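Local structure of antifreeze protein (Leucosporidium, 3UYU) at residues A11-I16 and P223-P228; L17-I22 and N86-Y91; M66-D71 and P77-A82. The protein binds to the surface of ice crystals and inhibits their growth, conferring freeze tolerance with low thermal hysteresis activity. The protein carries 2 engineered substitutions. All blocks are in the same frame, centred on the assembly; numbering follows the deposited sequence.

In the fold
All three contacts gather round helix 76-96 and the adjoining side of the right-handed beta-helix. Contacts 2 and 3 use the helix directly, with centres about 11 Å apart; contact 1 lies about 15 Å from contact 2 and 14 Å from contact 3, centre to centre. Side chains connect them: Leu17 CD1 of contact 2 packs 3.9 Å from Leu80 CD2 of contact 3, and Phe14 CZ, in residues 11-16, is also 3.9 Å from Leu80 CD2. Contacts 1 and 3 both reach the second subunit of the homodimer. Contacts 1 and 2 are remote from the inferred ice-binding positions; in contact 3, the Ala69 side chain is about 11 Å from that of Thr45.

Contact 1: residues A11-I16 and P223-P228; sequences ASNFAI and PFVPAP
A water molecule lies between the carbonyls of Phe224 and Ser12, donating to Phe224 O at 3.1 Å and, more weakly, to Ser12 O at 3.3 Å. The bridge is a loose one, with the Ser12 arm weak. Direct contact rests on Val225, whose beta carbon is directed toward residues 11-16. With CG1 anti to the backbone N (chi1 180°) and CG2 anti to the carbonyl carbon, its two methyls divide the work. Val225 CG2 rests against the backbone, 3.9 Å from Ser12 O and 4.0 Å from Asn13 CA, while Val225 CG1 meets the side chain of Asn13, 3.8 Å from Asn13 OD1. That last approach is van der Waals packing of a methyl on an amide oxygen. The two side chains cross at about a right angle. Asn13 keeps CG anti to its carbonyl carbon (chi1 -59°), which carries the amide over toward the valine. Its ND2 makes a probable hydrogen bond to Tyr79 OH, an anchor that would help hold the amide from turning. The hydroxyl of Ser12 is bonded to Gly9 O, so this residue serves the contact through its backbone. A bond from Phe14 N to Ala11 O, 3.2 Å long, closes the turn against which Val225 packs. Only 102 Å² is buried, both sides summed, as expected of a surface contact. Asn78 of the second subunit packs on both Asn13 and Pro228, placing the pair at the dimer contact. The arrangement lays the proline-rich tail that follows strand 219-221 against the 3-10 turn leading into strand 16-18, so that parts from near the two chain termini meet on the flank of a right-handed beta-helix.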
ATOM      1  N   ALA A  11      -3.050  -0.393   6.297  1.00 11.47           N
ATOM      2  CA  ALA A  11      -3.604   0.069   7.539  1.00 10.97           C
ATOM      3  C   ALA A  11      -4.234  -1.087   8.335  1.00 12.50           C
ATOM      4  O   ALA A  11      -4.474  -0.926   9.541  1.00 12.59           O
ATOM      5  CB  ALA A  11      -4.613   1.183   7.310  1.00  9.76           C
ATOM      6  N   SER A  12      -4.452  -2.232   7.724  1.00 12.36           N
ATOM      7  CA  SER A  12      -4.904  -3.398   8.500  1.00 11.98           C
ATOM      8  C   SER A  12      -3.767  -3.961   9.357  1.00 13.47           C
ATOM      9  O   SER A  12      -4.028  -4.917  10.108  1.00 14.14           O
ATOM     10  CB  SER A  12      -5.518  -4.497   7.593  1.00 14.09           C
ATOM     11  OG  SER A  12      -4.528  -5.109   6.884  1.00 14.57           O
ATOM     12  N   ASN A  13      -2.566  -3.378   9.321  1.00 11.07           N
ATOM     13  CA  ASN A  13      -1.487  -3.860  10.186  1.00 10.71           C
ATOM     14  C   ASN A  13      -1.378  -3.035  11.449  1.00  9.83           C
ATOM     15  O   ASN A  13      -0.371  -3.168  12.194  1.00 11.43           O
ATOM     16  CB  ASN A  13      -0.131  -3.790   9.441  1.00 12.10           C
ATOM     17  CG  ASN A  13      -0.135  -4.632   8.138  1.00 17.93           C
ATOM     18  OD1 ASN A  13      -1.074  -5.436   7.861  1.00 20.86           O
ATOM     19  ND2 ASN A  13       0.886  -4.437   7.321  1.00 15.72           N
ATOM     20  N   PHE A  14      -2.372  -2.160  11.673  1.00  9.70           N
ATOM     21  CA  PHE A  14      -2.313  -1.234  12.845  1.00  8.00           C
ATOM     22  C   PHE A  14      -3.579  -1.323  13.684  1.00  9.93           C
ATOM     23  O   PHE A  14      -4.726  -1.236  13.184  1.00 10.13           O
ATOM     24  CB  PHE A  14      -2.110   0.256  12.390  1.00  9.99           C
ATOM     25  CG  PHE A  14      -0.741   0.552  11.853  1.00  9.53           C
ATOM     26  CD1 PHE A  14      -0.400   0.226  10.515  1.00 10.86           C
ATOM     27  CD2 PHE A  14       0.247   1.096  12.693  1.00 10.74           C
ATOM     28  CE1 PHE A  14       0.884   0.435  10.053  1.00 10.70           C
ATOM     29  CE2 PHE A  14       1.515   1.319  12.233  1.00 12.80           C
ATOM     30  CZ  PHE A  14       1.859   0.941  10.867  1.00 10.33           C
ATOM     31  N   ALA A  15      -3.326  -1.352  14.995  1.00  9.50           N
ATOM     32  CA  ALA A  15      -4.426  -1.053  15.916  1.00  9.79           C
ATOM     33  C   ALA A  15      -4.857   0.396  15.985  1.00  9.91           C
ATOM     34  O   ALA A  15      -6.032   0.685  16.080  1.00 10.83           O
ATOM     35  CB  ALA A  15      -4.038  -1.555  17.328  1.00 10.76           C
ATOM     36  N   ILE A  16      -3.866   1.292  15.956  1.00 10.92           N
ATOM     37  CA  ILE A  16      -4.121   2.724  15.976  1.00 10.16           C
ATOM     38  C   ILE A  16      -3.120   3.360  14.990  1.00 10.15           C
ATOM     39  O   ILE A  16      -1.921   3.038  15.040  1.00 10.33           O
ATOM     40  CB  ILE A  16      -3.848   3.311  17.398  1.00 12.00           C
ATOM     41  CG1 ILE A  16      -4.733   2.634  18.441  1.00 12.05           C
ATOM     42  CG2 ILE A  16      -4.216   4.784  17.412  1.00 12.78           C
ATOM     43  CD1 ILE A  16      -4.462   3.156  19.863  1.00 13.36           C
ATOM     44  N   PRO A 223      -7.260  -7.262  15.174  1.00 14.09           N
ATOM     45  CA  PRO A 223      -6.994  -8.597  14.573  1.00 16.09           C
ATOM     46  C   PRO A 223      -5.486  -8.910  14.387  1.00 16.92           C
ATOM     47  O   PRO A 223      -4.631  -8.036  14.110  1.00 17.35           O
ATOM     48  CB  PRO A 223      -7.679  -8.466  13.204  1.00 17.96           C
ATOM     49  CG  PRO A 223      -8.793  -7.490  13.453  1.00 14.58           C
ATOM     50  CD  PRO A 223      -8.103  -6.421  14.324  1.00 15.18           C
ATOM     51  N   PHE A 224      -5.173 -10.180  14.600  1.00 18.10           N
ATOM     52  CA  PHE A 224      -3.874 -10.799  14.310  1.00 18.03           C
ATOM     53  C   PHE A 224      -3.432 -10.518  12.878  1.00 17.49           C
ATOM     54  O   PHE A 224      -4.240 -10.547  11.954  1.00 19.72           O
ATOM     55  CB  PHE A 224      -4.065 -12.324  14.505  1.00 18.03           C
ATOM     56  CG  PHE A 224      -2.851 -13.154  14.148  1.00 22.04           C
ATOM     57  CD1 PHE A 224      -1.726 -13.184  14.983  1.00 23.92           C
ATOM     58  CD2 PHE A 224      -2.849 -13.925  12.975  1.00 23.64           C
ATOM     59  CE1 PHE A 224      -0.564 -13.974  14.623  1.00 22.60           C
ATOM     60  CE2 PHE A 224      -1.730 -14.687  12.621  1.00 24.46           C
ATOM     61  CZ  PHE A 224      -0.588 -14.712  13.440  1.00 22.27           C
ATOM     62  N   VAL A 225      -2.138 -10.271  12.722  1.00 20.07           N
ATOM     63  CA  VAL A 225      -1.573 -10.001  11.402  1.00 19.17           C
ATOM     64  C   VAL A 225      -0.657 -11.189  11.121  1.00 20.93           C
ATOM     65  O   VAL A 225       0.386 -11.356  11.809  1.00 21.32           O
ATOM     66  CB  VAL A 225      -0.742  -8.685  11.417  1.00 18.78           C
ATOM     67  CG1 VAL A 225      -0.152  -8.419  10.049  1.00 17.93           C
ATOM     68  CG2 VAL A 225      -1.602  -7.471  11.792  1.00 17.05           C
ATOM     69  N   PRO A 226      -1.025 -12.038  10.138  1.00 23.63           N
ATOM     70  CA  PRO A 226      -0.168 -13.204   9.821  1.00 25.72           C
ATOM     71  C   PRO A 226       1.167 -12.816   9.206  1.00 28.27           C
ATOM     72  O   PRO A 226       1.212 -11.962   8.288  1.00 27.34           O
ATOM     73  CB  PRO A 226      -0.996 -14.016   8.791  1.00 26.59           C
ATOM     74  CG  PRO A 226      -2.047 -13.041   8.256  1.00 25.55           C
ATOM     75  CD  PRO A 226      -2.330 -12.107   9.456  1.00 23.41           C
ATOM     76  N   ALA A 227       2.236 -13.475   9.694  1.00 29.96           N
ATOM     77  CA  ALA A 227       3.580 -13.197   9.181  1.00 31.55           C
ATOM     78  C   ALA A 227       3.700 -13.762   7.755  1.00 33.42           C
ATOM     79  O   ALA A 227       3.388 -14.930   7.527  1.00 32.44           O
ATOM     80  CB  ALA A 227       4.662 -13.775  10.123  1.00 31.49           C
ATOM     81  N   PRO A 228       4.125 -12.909   6.785  1.00 34.17           N
ATOM     82  CA  PRO A 228       4.418 -13.379   5.409  1.00 35.48           C
ATOM     83  C   PRO A 228       5.367 -14.612   5.519  1.00 35.77           C
ATOM     84  O   PRO A 228       6.307 -14.583   6.336  1.00 37.19           O
ATOM     85  CB  PRO A 228       5.081 -12.157   4.747  1.00 35.57           C
ATOM     86  CG  PRO A 228       4.722 -10.951   5.672  1.00 34.18           C
ATOM     87  CD  PRO A 228       4.610 -11.536   7.048  1.00 35.25           C
TER
HETATM   88  O   HOH W   1      -5.020  -8.114  10.210  1.00 22.64           O

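Contact 2: residues L17-I22 and N86-Y91; sequences LAKAGI and NAETAY
Lys19 and Glu88 form a salt bridge, with Lys19 NZ donating to Glu88 OE1 at 3.1 Å. The ammonium arrives on the syn side of that oxygen, 27° out of the carboxylate plane, so it is somewhat tilted from the in-plane approach. The two chains extend head-on: the lysine bends at chi3 (78°) and the glutamate at chi2, bringing the charged groups together in a partly exposed setting. The aliphatic part of the lysine follows its charge, since Lys19 CD and Lys19 CE each lie 3.9 Å from Glu88 OE1. A glycerol, probably from the crystallisation liquor, lies beside Glu88 and shares a weak hydrogen bond with Leu17 O. Beneath this polar link the contact turns apolar. Leu17 holds CG anti to its backbone N (chi1 -174°), which directs the isobutyl group at the helix, and Leu17 CD2 stops 4.2 Å from Ala87 CB. Nearest alpha carbons, those of Leu17 and Ala87, are 8.4 Å apart, a spacing that a leucine and an alanine bridge between them. Farther back along the helix Leu17 also packs on Leu80, Ala83 and Val84, and Lys19 touches Val84, so both contribute to a longer interface. Ala87 offers only its CB to the leucine methyl, and the ion pair lies at the partly exposed side of the contact. Such a long helix, lying against one face of the right-handed beta-helix, is a hallmark of this ice-binding protein family.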
ATOM      1  N   LEU A  17      -3.637   4.187  14.094  1.00  9.73           N
ATOM      2  CA  LEU A  17      -2.807   4.953  13.172  1.00 10.22           C
ATOM      3  C   LEU A  17      -3.319   6.366  13.141  1.00 10.26           C
ATOM      4  O   LEU A  17      -4.494   6.566  13.017  1.00 11.04           O
ATOM      5  CB  LEU A  17      -2.871   4.330  11.756  1.00 10.73           C
ATOM      6  CG  LEU A  17      -1.922   4.944  10.696  1.00  9.24           C
ATOM      7  CD1 LEU A  17      -0.459   4.619  10.997  1.00 11.43           C
ATOM      8  CD2 LEU A  17      -2.287   4.329   9.347  1.00 14.62           C
ATOM      9  N   ALA A  18      -2.417   7.348  13.299  1.00 10.33           N
ATOM     10  CA  ALA A  18      -2.838   8.737  13.370  1.00 11.00           C
ATOM     11  C   ALA A  18      -1.847   9.621  12.659  1.00 13.30           C
ATOM     12  O   ALA A  18      -0.703   9.303  12.574  1.00 14.31           O
ATOM     13  CB  ALA A  18      -3.038   9.226  14.859  1.00 13.06           C
ATOM     14  N   LYS A  19      -2.326  10.755  12.210  1.00 13.16           N
ATOM     15  CA  LYS A  19      -1.408  11.676  11.478  1.00 13.85           C
ATOM     16  C   LYS A  19      -0.719  12.672  12.375  1.00 14.30           C
ATOM     17  O   LYS A  19       0.388  13.131  12.053  1.00 13.91           O
ATOM     18  CB  LYS A  19      -2.201  12.404  10.383  1.00 13.61           C
ATOM     19  CG  LYS A  19      -2.584  11.456   9.193  1.00 13.62           C
ATOM     20  CD  LYS A  19      -3.177  12.216   8.016  1.00 16.68           C
ATOM     21  CE  LYS A  19      -2.059  12.869   7.272  1.00 17.08           C
ATOM     22  NZ  LYS A  19      -2.771  13.482   6.052  1.00 21.12           N
ATOM     23  N   ALA A  20      -1.362  13.049  13.475  1.00 13.93           N
ATOM     24  CA  ALA A  20      -0.889  14.165  14.299  1.00 16.07           C
ATOM     25  C   ALA A  20      -0.332  13.761  15.648  1.00 16.17           C
ATOM     26  O   ALA A  20       0.493  14.439  16.212  1.00 18.79           O
ATOM     27  CB  ALA A  20      -2.018  15.162  14.521  1.00 17.01           C
ATOM     28  N   GLY A  21      -0.801  12.629  16.170  1.00 15.37           N
ATOM     29  CA  GLY A  21      -0.336  12.155  17.475  1.00 14.44           C
ATOM     30  C   GLY A  21      -1.229  11.116  18.126  1.00 11.67           C
ATOM     31  O   GLY A  21      -2.376  10.930  17.690  1.00 11.68           O
ATOM     32  N   ILE A  22      -0.650  10.450  19.124  1.00 12.58           N
ATOM     33  CA  ILE A  22      -1.441   9.513  19.969  1.00 12.60           C
ATOM     34  C   ILE A  22      -1.032   9.781  21.384  1.00 13.55           C
ATOM     35  O   ILE A  22       0.169   9.792  21.668  1.00 14.65           O
ATOM     36  CB  ILE A  22      -1.167   8.062  19.595  1.00 12.87           C
ATOM     37  CG1 ILE A  22      -1.541   7.774  18.108  1.00 11.60           C
ATOM     38  CG2 ILE A  22      -1.993   7.013  20.540  1.00 12.35           C
ATOM     39  CD1 ILE A  22      -0.904   6.425  17.631  1.00 11.81           C
ATOM     40  N   ASN A  86      -3.092   4.567   2.546  1.00  8.97           N
ATOM     41  CA  ASN A  86      -4.108   3.539   2.447  1.00  9.40           C
ATOM     42  C   ASN A  86      -5.360   3.804   3.374  1.00  8.20           C
ATOM     43  O   ASN A  86      -6.509   3.580   2.941  1.00  9.45           O
ATOM     44  CB  ASN A  86      -3.504   2.174   2.729  1.00  8.30           C
ATOM     45  CG  ASN A  86      -2.609   1.636   1.599  1.00 10.80           C
ATOM     46  OD1 ASN A  86      -2.438   2.278   0.491  1.00 16.78           O
ATOM     47  ND2 ASN A  86      -2.034   0.531   1.838  1.00  6.90           N
ATOM     48  N   ALA A  87      -5.084   4.325   4.576  1.00 10.27           N
ATOM     49  CA  ALA A  87      -6.158   4.674   5.485  1.00 11.40           C
ATOM     50  C   ALA A  87      -6.988   5.820   4.939  1.00 10.84           C
ATOM     51  O   ALA A  87      -8.231   5.784   5.047  1.00 12.01           O
ATOM     52  CB  ALA A  87      -5.605   4.975   6.871  1.00  9.53           C
ATOM     53  N   GLU A  88      -6.388   6.788   4.234  1.00 10.35           N
ATOM     54  CA  GLU A  88      -7.146   7.890   3.584  1.00 11.84           C
ATOM     55  C   GLU A  88      -8.015   7.333   2.423  1.00  8.38           C
ATOM     56  O   GLU A  88      -9.171   7.770   2.212  1.00 11.71           O
ATOM     57  CB  GLU A  88      -6.149   8.923   2.993  1.00 11.76           C
ATOM     58  CG  GLU A  88      -6.219  10.325   3.308  1.00 28.45           C
ATOM     59  CD  GLU A  88      -5.270  10.519   4.433  1.00 33.25           C
ATOM     60  OE1 GLU A  88      -4.285  11.330   4.403  1.00 35.09           O
ATOM     61  OE2 GLU A  88      -5.511   9.738   5.349  1.00 37.67           O
ATOM     62  N   THR A  89      -7.436   6.409   1.621  1.00 10.58           N
ATOM     63  CA  THR A  89      -8.167   5.809   0.519  1.00  9.53           C
ATOM     64  C   THR A  89      -9.409   5.066   1.103  1.00 10.92           C
ATOM     65  O   THR A  89     -10.478   5.159   0.559  1.00 12.06           O
ATOM     66  CB  THR A  89      -7.231   4.870  -0.249  1.00 10.17           C
ATOM     67  OG1 THR A  89      -6.212   5.699  -0.840  1.00 11.26           O
ATOM     68  CG2 THR A  89      -8.005   4.038  -1.292  1.00 10.00           C
ATOM     69  N   ALA A  90      -9.239   4.362   2.210  1.00 12.02           N
ATOM     70  CA  ALA A  90     -10.371   3.714   2.901  1.00  9.81           C
ATOM     71  C   ALA A  90     -11.434   4.672   3.386  1.00 10.04           C
ATOM     72  O   ALA A  90     -12.630   4.417   3.183  1.00 12.42           O
ATOM     73  CB  ALA A  90      -9.856   2.822   4.062  1.00  9.18           C
ATOM     74  N   TYR A  91     -11.037   5.763   4.056  1.00 11.85           N
ATOM     75  CA  TYR A  91     -11.973   6.780   4.476  1.00 11.47           C
ATOM     76  C   TYR A  91     -12.827   7.231   3.290  1.00 11.71           C
ATOM     77  O   TYR A  91     -14.036   7.316   3.364  1.00 12.01           O
ATOM     78  CB  TYR A  91     -11.191   7.984   5.075  1.00 11.71           C
ATOM     79  CG  TYR A  91     -12.100   9.091   5.512  1.00 10.81           C
ATOM     80  CD1 TYR A  91     -12.527   9.133   6.843  1.00 13.33           C
ATOM     81  CD2 TYR A  91     -12.574  10.061   4.612  1.00 13.14           C
ATOM     82  CE1 TYR A  91     -13.395  10.096   7.267  1.00 12.00           C
ATOM     83  CE2 TYR A  91     -13.448  11.076   5.041  1.00 14.42           C
ATOM     84  CZ  TYR A  91     -13.837  11.078   6.391  1.00 16.53           C
ATOM     85  OH  TYR A  91     -14.707  12.034   6.832  1.00 17.03           O
TER

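Contact 3: residues M66-D71 and P77-A82; sequences MIYAAD and PNYLAA. Engineered in segment 66-71: Met66 (natural residue Leu).
Tyr79 points the edge of its ring at the face of Tyr68, an edge-to-face pair with centroids 5.6 Å apart and planes at 71°. The touching atom is Tyr79 CE2, 4.2 Å from Tyr68 CE2, above the Tyr68 plane and displaced from the ring centre. Beside the rings Leu80 drives its branched end against the strand. Leu80 CG stands anti to its carbonyl carbon (chi1 -76°), and both methyls close on Tyr68 CB: CD1 and CD2 of Leu80 each lie 3.9 Å from Tyr68 CB. Leu80 CD1 also presses on the backbone, 3.3 Å from Ala69 C, a tight fit. With an alanine here, the space beside Tyr68 CB is likely to open and the Ala69-Ala70 peptide to lose the methyl packed on it. At the start of the helical segment the Pro77 ring edges up to the Ala70 carbonyl, with Pro77 CG 3.5 Å from Ala70 O. Strand 67-69 and helix segment 77-82 run almost perpendicular, at 92° with axes 8.5 Å apart at closest approach, so the strand crosses the helix and meets it over about one turn, at Pro77, Tyr79 and Leu80. Thr74 of the second subunit packs on Tyr68, extending the cluster into the dimer. Tyr79 OH bonds to Asn13 ND2 outside these segments, while the packing between them is nonpolar or against backbone; the contact therefore depends on that packing, with 264 Å² buried, rather than on directional bonds between strand and helix.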
HETATM    1  N   MSE A  66       4.476  -3.232  18.137  1.00 13.08           N
HETATM    2  CA  MSE A  66       5.515  -2.203  17.937  1.00 11.55           C
HETATM    3  C   MSE A  66       4.933  -0.859  17.714  1.00 12.15           C
HETATM    4  O   MSE A  66       3.795  -0.697  17.305  1.00 11.71           O
HETATM    5  CB  MSE A  66       6.334  -2.572  16.678  1.00 13.58           C
HETATM    6  CG  MSE A  66       7.336  -3.637  16.875  1.00 19.26           C
HETATM    7 SE   MSE A  66       6.544  -5.397  16.908  1.00 23.98          SE
HETATM    8  CE  MSE A  66       8.249  -6.372  16.762  1.00 21.73           C
ATOM      9  N   ILE A  67       5.761   0.169  17.950  1.00 11.13           N
ATOM     10  CA  ILE A  67       5.328   1.552  17.848  1.00 10.82           C
ATOM     11  C   ILE A  67       6.222   2.195  16.808  1.00 10.91           C
ATOM     12  O   ILE A  67       7.424   2.078  16.905  1.00 13.20           O
ATOM     13  CB  ILE A  67       5.531   2.319  19.212  1.00 12.63           C
ATOM     14  CG1 ILE A  67       4.645   1.611  20.235  1.00 17.44           C
ATOM     15  CG2 ILE A  67       5.153   3.810  19.031  1.00 10.70           C
ATOM     16  CD1 ILE A  67       4.920   1.905  21.709  1.00 18.07           C
ATOM     17  N   TYR A  68       5.595   2.886  15.894  1.00 10.08           N
ATOM     18  CA  TYR A  68       6.300   3.467  14.695  1.00 10.27           C
ATOM     19  C   TYR A  68       5.986   4.944  14.595  1.00 10.55           C
ATOM     20  O   TYR A  68       4.859   5.412  14.791  1.00 12.02           O
ATOM     21  CB  TYR A  68       5.773   2.779  13.417  1.00 10.55           C
ATOM     22  CG  TYR A  68       6.100   1.310  13.315  1.00 11.44           C
ATOM     23  CD1 TYR A  68       7.397   0.861  13.024  1.00 12.19           C
ATOM     24  CD2 TYR A  68       5.085   0.339  13.500  1.00 13.33           C
ATOM     25  CE1 TYR A  68       7.676  -0.475  12.913  1.00 11.52           C
ATOM     26  CE2 TYR A  68       5.398  -1.003  13.421  1.00 11.58           C
ATOM     27  CZ  TYR A  68       6.704  -1.420  13.134  1.00 14.77           C
ATOM     28  OH  TYR A  68       7.013  -2.759  13.019  1.00 15.97           O
ATOM     29  N   ALA A  69       7.018   5.739  14.213  1.00 11.68           N
ATOM     30  CA  ALA A  69       6.815   7.178  13.919  1.00 12.56           C
ATOM     31  C   ALA A  69       7.623   7.607  12.708  1.00 11.25           C
ATOM     32  O   ALA A  69       8.576   6.906  12.360  1.00 12.31           O
ATOM     33  CB  ALA A  69       7.243   8.035  15.143  1.00 13.57           C
ATOM     34  N   ALA A  70       7.207   8.772  12.175  1.00 12.58           N
ATOM     35  CA  ALA A  70       7.695   9.208  10.815  1.00 13.60           C
ATOM     36  C   ALA A  70       9.227   9.530  10.845  1.00 15.12           C
ATOM     37  O   ALA A  70       9.828   9.566   9.764  1.00 15.75           O
ATOM     38  CB  ALA A  70       6.895  10.371  10.280  1.00 14.83           C
ATOM     39  N   ASP A  71       9.811   9.815  12.021  1.00 14.63           N
ATOM     40  CA  ASP A  71      11.269  10.117  12.109  1.00 15.85           C
ATOM     41  C   ASP A  71      12.157   8.921  12.405  1.00 16.02           C
ATOM     42  O   ASP A  71      13.400   9.043  12.555  1.00 17.90           O
ATOM     43  CB  ASP A  71      11.540  11.254  13.126  1.00 16.22           C
ATOM     44  CG  ASP A  71      10.998  10.953  14.541  1.00 19.91           C
ATOM     45  OD1 ASP A  71       9.893  10.340  14.689  1.00 17.82           O
ATOM     46  OD2 ASP A  71      11.615  11.407  15.534  1.00 20.35           O
ATOM     47  N   PRO A  77       9.669   5.153   7.748  1.00 12.16           N
ATOM     48  CA  PRO A  77       8.942   6.253   7.133  1.00 11.76           C
ATOM     49  C   PRO A  77       8.084   5.843   5.897  1.00 11.02           C
ATOM     50  O   PRO A  77       6.953   6.269   5.796  1.00 10.93           O
ATOM     51  CB  PRO A  77      10.078   7.313   6.823  1.00 14.16           C
ATOM     52  CG  PRO A  77      11.143   6.958   7.870  1.00 14.38           C
ATOM     53  CD  PRO A  77      11.109   5.475   7.944  1.00 14.68           C
ATOM     54  N   ASN A  78       8.642   4.993   5.023  1.00 12.43           N
ATOM     55  CA  ASN A  78       7.872   4.651   3.834  1.00 11.41           C
ATOM     56  C   ASN A  78       6.763   3.618   4.136  1.00  9.76           C
ATOM     57  O   ASN A  78       5.753   3.666   3.474  1.00 11.67           O
ATOM     58  CB  ASN A  78       8.806   4.149   2.703  1.00 13.32           C
ATOM     59  CG  ASN A  78       9.517   5.304   2.021  1.00 16.34           C
ATOM     60  OD1 ASN A  78       9.021   6.399   1.948  1.00 19.75           O
ATOM     61  ND2 ASN A  78      10.641   5.000   1.472  1.00 23.05           N
ATOM     62  N   TYR A  79       6.977   2.759   5.157  1.00 10.86           N
ATOM     63  CA  TYR A  79       5.927   1.835   5.628  1.00 11.57           C
ATOM     64  C   TYR A  79       4.731   2.629   6.187  1.00 10.22           C
ATOM     65  O   TYR A  79       3.574   2.380   5.810  1.00 10.91           O
ATOM     66  CB  TYR A  79       6.541   0.972   6.701  1.00 12.04           C
ATOM     67  CG  TYR A  79       5.606  -0.068   7.322  1.00 10.96           C
ATOM     68  CD1 TYR A  79       5.009  -1.081   6.541  1.00 12.60           C
ATOM     69  CD2 TYR A  79       5.372  -0.022   8.694  1.00 12.38           C
ATOM     70  CE1 TYR A  79       4.178  -2.041   7.141  1.00 14.54           C
ATOM     71  CE2 TYR A  79       4.575  -1.018   9.303  1.00 15.29           C
ATOM     72  CZ  TYR A  79       3.981  -1.991   8.516  1.00 14.31           C
ATOM     73  OH  TYR A  79       3.144  -2.983   9.050  1.00 13.07           O
ATOM     74  N   LEU A  80       5.031   3.595   7.048  1.00 10.13           N
ATOM     75  CA  LEU A  80       4.004   4.484   7.561  1.00 10.17           C
ATOM     76  C   LEU A  80       3.289   5.340   6.524  1.00 11.81           C
ATOM     77  O   LEU A  80       2.052   5.586   6.583  1.00 12.01           O
ATOM     78  CB  LEU A  80       4.594   5.408   8.668  1.00 11.97           C
ATOM     79  CG  LEU A  80       4.831   4.746  10.048  1.00 11.69           C
ATOM     80  CD1 LEU A  80       5.730   5.689  10.821  1.00 11.02           C
ATOM     81  CD2 LEU A  80       3.472   4.526  10.760  1.00 12.96           C
ATOM     82  N   ALA A  81       4.061   5.872   5.563  1.00 11.30           N
ATOM     83  CA  ALA A  81       3.427   6.616   4.495  1.00 10.16           C
ATOM     84  C   ALA A  81       2.395   5.819   3.738  1.00  8.85           C
ATOM     85  O   ALA A  81       1.309   6.364   3.428  1.00 10.34           O
ATOM     86  CB  ALA A  81       4.533   7.198   3.523  1.00 11.68           C
ATOM     87  N   ALA A  82       2.711   4.546   3.506  1.00 11.19           N
ATOM     88  CA  ALA A  82       1.782   3.677   2.809  1.00  9.95           C
ATOM     89  C   ALA A  82       0.574   3.386   3.710  1.00  9.90           C
ATOM     90  O   ALA A  82      -0.564   3.415   3.252  1.00 10.09           O
ATOM     91  CB  ALA A  82       2.446   2.383   2.400  1.00 10.37           C
TER